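Local structure of gluconate kinase (3LL3) at residues 301-306 against 371-376; 330-335 against 365-370. The protein probably phosphorylates a sugar or sugar acid such as gluconate or xylulose at the expense of ATP. All coordinates share one frame; numbering follows the deposited sequence.

How the interactions relate
Both contacts belong to the C-terminal FGGY family domain and share helix 365-388, whose first turns serve interaction 2 (365-370) and whose next turns serve interaction 1 (371-376). Their centres lie about 11 Å apart. Along the chain, interaction 2 is nested inside the loop closed by interaction 1: helix 300-311 comes first, then the 330-335 loop, then the shared helix. The two meet directly at Glu374, whose carboxylate probably accepts hydrogen bonds from Gly330 N and Ser331 OG; separately, Ala371 CB packs on Leu334 CD2. One helix thus joins the helix beside ATP to a loop farther out, and both contacts also touch the second subunit.

Interaction 1: residues 301-306 against 371-376; sequences IVFNWA and AVIEGI. With ATP (adenosine-5'-triphosphate), chain C.
Val372 and Ala306 open a nearly antiparallel helix pair in the actin-like ATPase fold of the FGGY kinases, with segment axes 10.1 Å apart at 168°. Val372 CG1, anti to its backbone N (chi1 166°), is 3.7 Å from Ala306 CB, and CG2 of the same valine also touches that methyl. Ile373 runs alongside Phe303; its CG1 meets the ring at the edge, 4.2 Å from CD2. One face of that ring carries the adenine of ATP, with N3 of the base 3.7 Å above the ring plane and offset toward the rim. Phe320 of helix 317-325 makes an edge-to-face pair with the Phe303 ring, and Ile373 packs on the same helix and on 407-417. An alanine in place of Phe303 would probably leave the adenine without the ring across its face and open a gap beside Ile373 CG1. Ile376, one turn on from Val372, reaches past Val302, its CD1 lying 4.0 Å from Val302 CG1. The same methyl presses on the backbone of helix 300-311, with Ile376 CD1 3.6 Å from Phe303 N.

Interaction 2: residues 330-335 against 365-370; sequences GSRNLI and KPEMAR
Gly330 starts the contact with its backbone N 4.4 Å from Arg370 CD, in a loop that leads into strand 335-337 and packs on the first turns of helix 365-388. Ser331 comes closest to the helix backbone, its CA 4.8 Å from Glu367 CA. Its CB rests against the carbonyl O of Glu367, while OG lies over the aliphatic part of Arg370, 3.4 Å from Arg370 CB. The polar ends here converge on Glu374 farther along the helix, which takes hydrogen bonds from Gly330 N and Ser331 OG and a salt bridge from Arg370 NH1. Arg332 runs extended from CG to NE and meets the Glu367 side chain at a slant. Its NE donates to Glu367 OE2 at 3.1 Å and 154°, forming a salt bridge. The nitrogen stands above the carboxylate plane, 54° out of it, and the two flat groups are turned 38° apart. A bend at chi2 of Glu367 sets its CD 3.8 Å from Arg332 NE. Leu334 then points CD2 at the helix, 3.7 Å from Glu367 O and 4.0 Å from CG of selenomethionine Met368. The chemistry is therefore divided: one ion pair between the two segments, at exposed Arg332, and apolar packing at buried Leu334. With OE2 on Arg332 and OE1 accepting from Gln364 N, the Glu367 carboxylate is likely to remain ionised and restrained in rotation.

Interaction 1: residues 301-306 against 371-376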
loop_
_atom_site.group_PDB
_atom_site.type_symbol
_atom_site.label_atom_id
_atom_site.label_comp_id
_atom_site.label_asym_id
_atom_site.label_seq_id
_atom_site.Cartn_x
_atom_site.Cartn_y
_atom_site.Cartn_z
ATOM N N ILE A 301 -5.875 -12.499 -12.323
ATOM C CA ILE A 301 -5.513 -13.240 -11.122
ATOM C C ILE A 301 -5.482 -12.316 -9.903
ATOM O O ILE A 301 -5.810 -12.715 -8.787
ATOM C CB ILE A 301 -4.139 -13.956 -11.286
ATOM C CG1 ILE A 301 -3.872 -14.896 -10.111
ATOM C CG2 ILE A 301 -2.972 -12.939 -11.433
ATOM C CD1 ILE A 301 -2.847 -15.996 -10.444
ATOM N N VAL A 302 -5.088 -11.071 -10.135
ATOM C CA VAL A 302 -5.036 -10.070 -9.088
ATOM C C VAL A 302 -6.434 -9.491 -8.821
ATOM O O VAL A 302 -6.799 -9.221 -7.677
ATOM C CB VAL A 302 -4.012 -8.953 -9.419
ATOM C CG1 VAL A 302 -4.142 -7.797 -8.427
ATOM C CG2 VAL A 302 -2.578 -9.524 -9.393
ATOM N N PHE A 303 -7.224 -9.335 -9.875
ATOM C CA PHE A 303 -8.634 -8.992 -9.711
ATOM C C PHE A 303 -9.332 -10.034 -8.840
ATOM O O PHE A 303 -10.097 -9.703 -7.950
ATOM C CB PHE A 303 -9.322 -8.916 -11.072
ATOM C CG PHE A 303 -10.799 -8.665 -10.992
ATOM C CD1 PHE A 303 -11.692 -9.720 -10.955
ATOM C CD2 PHE A 303 -11.295 -7.366 -10.919
ATOM C CE1 PHE A 303 -13.062 -9.500 -10.880
ATOM C CE2 PHE A 303 -12.660 -7.135 -10.850
ATOM C CZ PHE A 303 -13.548 -8.209 -10.824
ATOM N N ASN A 304 -9.051 -11.300 -9.111
ATOM C CA ASN A 304 -9.565 -12.379 -8.301
ATOM C C ASN A 304 -9.115 -12.282 -6.846
ATOM O O ASN A 304 -9.932 -12.410 -5.948
ATOM C CB ASN A 304 -9.130 -13.720 -8.870
ATOM C CG ASN A 304 -9.839 -14.883 -8.217
ATOM O OD1 ASN A 304 -9.204 -15.747 -7.592
ATOM N ND2 ASN A 304 -11.159 -14.921 -8.357
ATOM N N TRP A 305 -7.818 -12.070 -6.613
ATOM C CA TRP A 305 -7.324 -11.891 -5.244
ATOM C C TRP A 305 -8.063 -10.762 -4.521
ATOM O O TRP A 305 -8.481 -10.928 -3.376
ATOM C CB TRP A 305 -5.812 -11.639 -5.206
ATOM C CG TRP A 305 -5.343 -11.159 -3.859
ATOM C CD1 TRP A 305 -4.941 -11.934 -2.799
ATOM C CD2 TRP A 305 -5.233 -9.795 -3.420
ATOM N NE1 TRP A 305 -4.579 -11.130 -1.735
ATOM C CE2 TRP A 305 -4.754 -9.818 -2.088
ATOM C CE3 TRP A 305 -5.484 -8.556 -4.026
ATOM C CZ2 TRP A 305 -4.528 -8.650 -1.352
ATOM C CZ3 TRP A 305 -5.262 -7.395 -3.289
ATOM C CH2 TRP A 305 -4.788 -7.452 -1.962
ATOM N N ALA A 306 -8.212 -9.618 -5.184
ATOM C CA ALA A 306 -8.881 -8.466 -4.578
ATOM C C ALA A 306 -10.349 -8.739 -4.273
ATOM O O ALA A 306 -10.872 -8.270 -3.264
ATOM C CB ALA A 306 -8.749 -7.230 -5.455
ATOM N N ALA A 371 -9.101 1.222 -7.264
ATOM C CA ALA A 371 -7.657 1.373 -7.381
ATOM C C ALA A 371 -7.027 0.087 -7.880
ATOM O O ALA A 371 -6.050 0.134 -8.619
ATOM C CB ALA A 371 -7.015 1.791 -6.036
ATOM N N VAL A 372 -7.567 -1.056 -7.459
ATOM C CA VAL A 372 -7.035 -2.342 -7.908
ATOM C C VAL A 372 -7.200 -2.454 -9.425
ATOM O O VAL A 372 -6.248 -2.762 -10.147
ATOM C CB VAL A 372 -7.736 -3.539 -7.228
ATOM C CG1 VAL A 372 -7.394 -4.844 -7.959
ATOM C CG2 VAL A 372 -7.373 -3.620 -5.727
ATOM N N ILE A 373 -8.408 -2.163 -9.905
ATOM C CA ILE A 373 -8.693 -2.271 -11.335
ATOM C C ILE A 373 -7.845 -1.286 -12.118
ATOM O O ILE A 373 -7.276 -1.635 -13.152
ATOM C CB ILE A 373 -10.186 -2.036 -11.648
ATOM C CG1 ILE A 373 -11.015 -3.182 -11.078
ATOM C CG2 ILE A 373 -10.401 -1.988 -13.164
ATOM C CD1 ILE A 373 -12.496 -2.851 -10.889
ATOM N N GLU A 374 -7.772 -0.052 -11.636
ATOM C CA GLU A 374 -6.946 0.953 -12.276
ATOM C C GLU A 374 -5.451 0.603 -12.276
ATOM O O GLU A 374 -4.759 0.865 -13.269
ATOM C CB GLU A 374 -7.164 2.324 -11.651
ATOM C CG GLU A 374 -8.534 2.933 -11.989
ATOM C CD GLU A 374 -8.860 4.182 -11.191
ATOM O OE1 GLU A 374 -8.100 4.523 -10.248
ATOM O OE2 GLU A 374 -9.898 4.821 -11.506
ATOM N N GLY A 375 -4.968 0.034 -11.167
ATOM C CA GLY A 375 -3.576 -0.364 -11.060
ATOM C C GLY A 375 -3.240 -1.479 -12.038
ATOM O O GLY A 375 -2.185 -1.460 -12.692
ATOM N N ILE A 376 -4.132 -2.466 -12.130
ATOM C CA ILE A 376 -3.947 -3.564 -13.061
ATOM C C ILE A 376 -3.761 -2.993 -14.473
ATOM O O ILE A 376 -2.815 -3.336 -15.169
ATOM C CB ILE A 376 -5.126 -4.549 -13.011
ATOM C CG1 ILE A 376 -5.008 -5.446 -11.778
ATOM C CG2 ILE A 376 -5.151 -5.436 -14.262
ATOM C CD1 ILE A 376 -6.268 -6.193 -11.442
HETATM P PG ATP C . -7.958 -19.206 -21.291
HETATM O O1G ATP C . -9.264 -19.713 -20.397
HETATM O O2G ATP C . -8.450 -18.745 -22.810
HETATM O O3G ATP C . -6.964 -20.275 -21.359
HETATM P PB ATP C . -7.602 -17.541 -18.987
HETATM O O1B ATP C . -6.661 -16.245 -18.613
HETATM O O2B ATP C . -7.341 -18.676 -18.111
HETATM O O3B ATP C . -7.265 -17.890 -20.575
HETATM P PA ATP C . -9.967 -15.773 -19.088
HETATM O O1A ATP C . -9.504 -14.922 -20.411
HETATM O O2A ATP C . -11.393 -16.071 -19.092
HETATM O O3A ATP C . -9.229 -17.238 -18.860
HETATM O "O5'" ATP C . -9.659 -14.807 -17.793
HETATM C "C5'" ATP C . -9.781 -15.362 -16.505
HETATM C "C4'" ATP C . -9.898 -14.230 -15.513
HETATM O "O4'" ATP C . -10.993 -13.336 -15.629
HETATM C "C3'" ATP C . -9.652 -14.462 -13.992
HETATM O "O3'" ATP C . -8.342 -14.233 -13.565
HETATM C "C2'" ATP C . -10.813 -13.667 -13.291
HETATM O "O2'" ATP C . -10.436 -13.111 -12.061
HETATM C "C1'" ATP C . -11.186 -12.701 -14.394
HETATM N N9 ATP C . -12.591 -12.324 -14.399
HETATM C C8 ATP C . -13.670 -13.131 -14.385
HETATM N N7 ATP C . -14.809 -12.289 -14.526
HETATM C C5 ATP C . -14.357 -10.954 -14.642
HETATM C C6 ATP C . -15.037 -9.727 -14.813
HETATM N N6 ATP C . -16.490 -9.725 -14.935
HETATM N N1 ATP C . -14.349 -8.583 -14.905
HETATM C C2 ATP C . -12.975 -8.575 -14.829
HETATM N N3 ATP C . -12.318 -9.781 -14.660
HETATM C C4 ATP C . -13.017 -10.947 -14.569
#

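Interaction 2: residues 330-335 against 365-370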
loop_
_atom_site.group_PDB
_atom_site.type_symbol
_atom_site.label_atom_id
_atom_site.label_comp_id
_atom_site.label_asym_id
_atom_site.label_seq_id
_atom_site.Cartn_x
_atom_site.Cartn_y
_atom_site.Cartn_z
ATOM N N GLY A 330 -9.918 7.559 -10.852
ATOM C CA GLY A 330 -8.664 7.961 -10.244
ATOM C C GLY A 330 -8.619 7.564 -8.781
ATOM O O GLY A 330 -7.586 7.707 -8.132
ATOM N N SER A 331 -9.745 7.074 -8.269
ATOM C CA SER A 331 -9.859 6.584 -6.893
ATOM C C SER A 331 -9.344 7.576 -5.836
ATOM O O SER A 331 -8.751 7.173 -4.826
ATOM C CB SER A 331 -9.137 5.238 -6.733
ATOM O OG SER A 331 -9.589 4.266 -7.674
ATOM N N ARG A 332 -9.567 8.860 -6.076
ATOM C CA ARG A 332 -9.065 9.914 -5.195
ATOM C C ARG A 332 -7.561 9.801 -4.991
ATOM O O ARG A 332 -7.044 10.016 -3.885
ATOM C CB ARG A 332 -9.789 9.880 -3.850
ATOM C CG ARG A 332 -11.307 9.912 -3.974
ATOM C CD ARG A 332 -11.957 10.083 -2.608
ATOM N NE ARG A 332 -13.384 9.811 -2.681
ATOM C CZ ARG A 332 -14.295 10.742 -2.942
ATOM N NH1 ARG A 332 -13.913 12.005 -3.134
ATOM N NH2 ARG A 332 -15.578 10.418 -3.003
ATOM N N ASN A 333 -6.860 9.461 -6.068
ATOM C CA ASN A 333 -5.415 9.425 -6.059
ATOM C C ASN A 333 -4.831 8.252 -5.292
ATOM O O ASN A 333 -3.656 8.270 -4.935
ATOM C CB ASN A 333 -4.849 10.734 -5.504
ATOM C CG ASN A 333 -4.787 11.827 -6.543
ATOM O OD1 ASN A 333 -5.009 11.588 -7.741
ATOM N ND2 ASN A 333 -4.483 13.042 -6.096
ATOM N N LEU A 334 -5.630 7.228 -5.036
ATOM C CA LEU A 334 -5.074 6.039 -4.422
ATOM C C LEU A 334 -4.326 5.225 -5.489
ATOM O O LEU A 334 -4.872 4.939 -6.546
ATOM C CB LEU A 334 -6.175 5.218 -3.755
ATOM C CG LEU A 334 -5.716 3.901 -3.124
ATOM C CD1 LEU A 334 -4.672 4.163 -2.028
ATOM C CD2 LEU A 334 -6.906 3.139 -2.586
ATOM N N ILE A 335 -3.072 4.871 -5.215
ATOM C CA ILE A 335 -2.281 4.048 -6.124
ATOM C C ILE A 335 -2.217 2.585 -5.666
ATOM O O ILE A 335 -1.940 2.299 -4.493
ATOM C CB ILE A 335 -0.843 4.574 -6.262
ATOM C CG1 ILE A 335 -0.839 5.931 -6.970
ATOM C CG2 ILE A 335 0.037 3.545 -7.019
ATOM C CD1 ILE A 335 -1.594 5.933 -8.288
ATOM N N LYS A 365 -14.147 1.349 0.821
ATOM C CA LYS A 365 -14.065 0.155 -0.023
ATOM C C LYS A 365 -14.098 0.452 -1.531
ATOM O O LYS A 365 -13.328 -0.125 -2.289
ATOM C CB LYS A 365 -15.138 -0.871 0.338
ATOM C CG LYS A 365 -14.936 -2.242 -0.345
ATOM C CD LYS A 365 -14.146 -3.187 0.549
ATOM C CE LYS A 365 -15.042 -3.635 1.710
ATOM N NZ LYS A 365 -14.391 -4.637 2.589
ATOM N N PRO A 366 -14.995 1.338 -1.977
ATOM C CA PRO A 366 -15.032 1.558 -3.429
ATOM C C PRO A 366 -13.715 2.092 -3.981
ATOM O O PRO A 366 -13.314 1.672 -5.054
ATOM C CB PRO A 366 -16.152 2.589 -3.583
ATOM C CG PRO A 366 -17.092 2.233 -2.474
ATOM C CD PRO A 366 -16.177 1.918 -1.315
ATOM N N GLU A 367 -13.074 3.015 -3.271
ATOM C CA GLU A 367 -11.774 3.540 -3.682
ATOM C C GLU A 367 -10.703 2.442 -3.770
ATOM O O GLU A 367 -9.876 2.459 -4.678
ATOM C CB GLU A 367 -11.298 4.632 -2.717
ATOM C CG GLU A 367 -11.950 6.011 -2.914
ATOM C CD GLU A 367 -13.423 6.040 -2.529
ATOM O OE1 GLU A 367 -13.860 5.263 -1.647
ATOM O OE2 GLU A 367 -14.148 6.852 -3.118
HETATM N N MSE A 368 -10.703 1.499 -2.831
HETATM C CA MSE A 368 -9.710 0.427 -2.885
HETATM C C MSE A 368 -10.001 -0.533 -4.011
HETATM O O MSE A 368 -9.083 -0.945 -4.703
HETATM C CB MSE A 368 -9.589 -0.317 -1.565
HETATM C CG MSE A 368 -9.125 0.644 -0.449
HETATM SE SE MSE A 368 -8.774 -0.278 1.214
HETATM C CE MSE A 368 -7.055 -1.135 0.763
ATOM N N ALA A 369 -11.282 -0.862 -4.196
ATOM C CA ALA A 369 -11.708 -1.754 -5.271
ATOM C C ALA A 369 -11.312 -1.171 -6.610
ATOM O O ALA A 369 -10.742 -1.859 -7.449
ATOM C CB ALA A 369 -13.230 -1.981 -5.229
ATOM N N ARG A 370 -11.620 0.106 -6.809
ATOM C CA ARG A 370 -11.339 0.726 -8.086
ATOM C C ARG A 370 -9.843 0.902 -8.319
ATOM O O ARG A 370 -9.376 0.767 -9.442
ATOM C CB ARG A 370 -12.071 2.063 -8.264
ATOM C CG ARG A 370 -11.993 2.498 -9.706
ATOM C CD ARG A 370 -12.193 3.963 -9.942
ATOM N NE ARG A 370 -13.541 4.231 -10.360
ATOM C CZ ARG A 370 -13.908 4.625 -11.575
ATOM N NH1 ARG A 370 -13.028 4.844 -12.539
ATOM N NH2 ARG A 370 -15.179 4.823 -11.803
#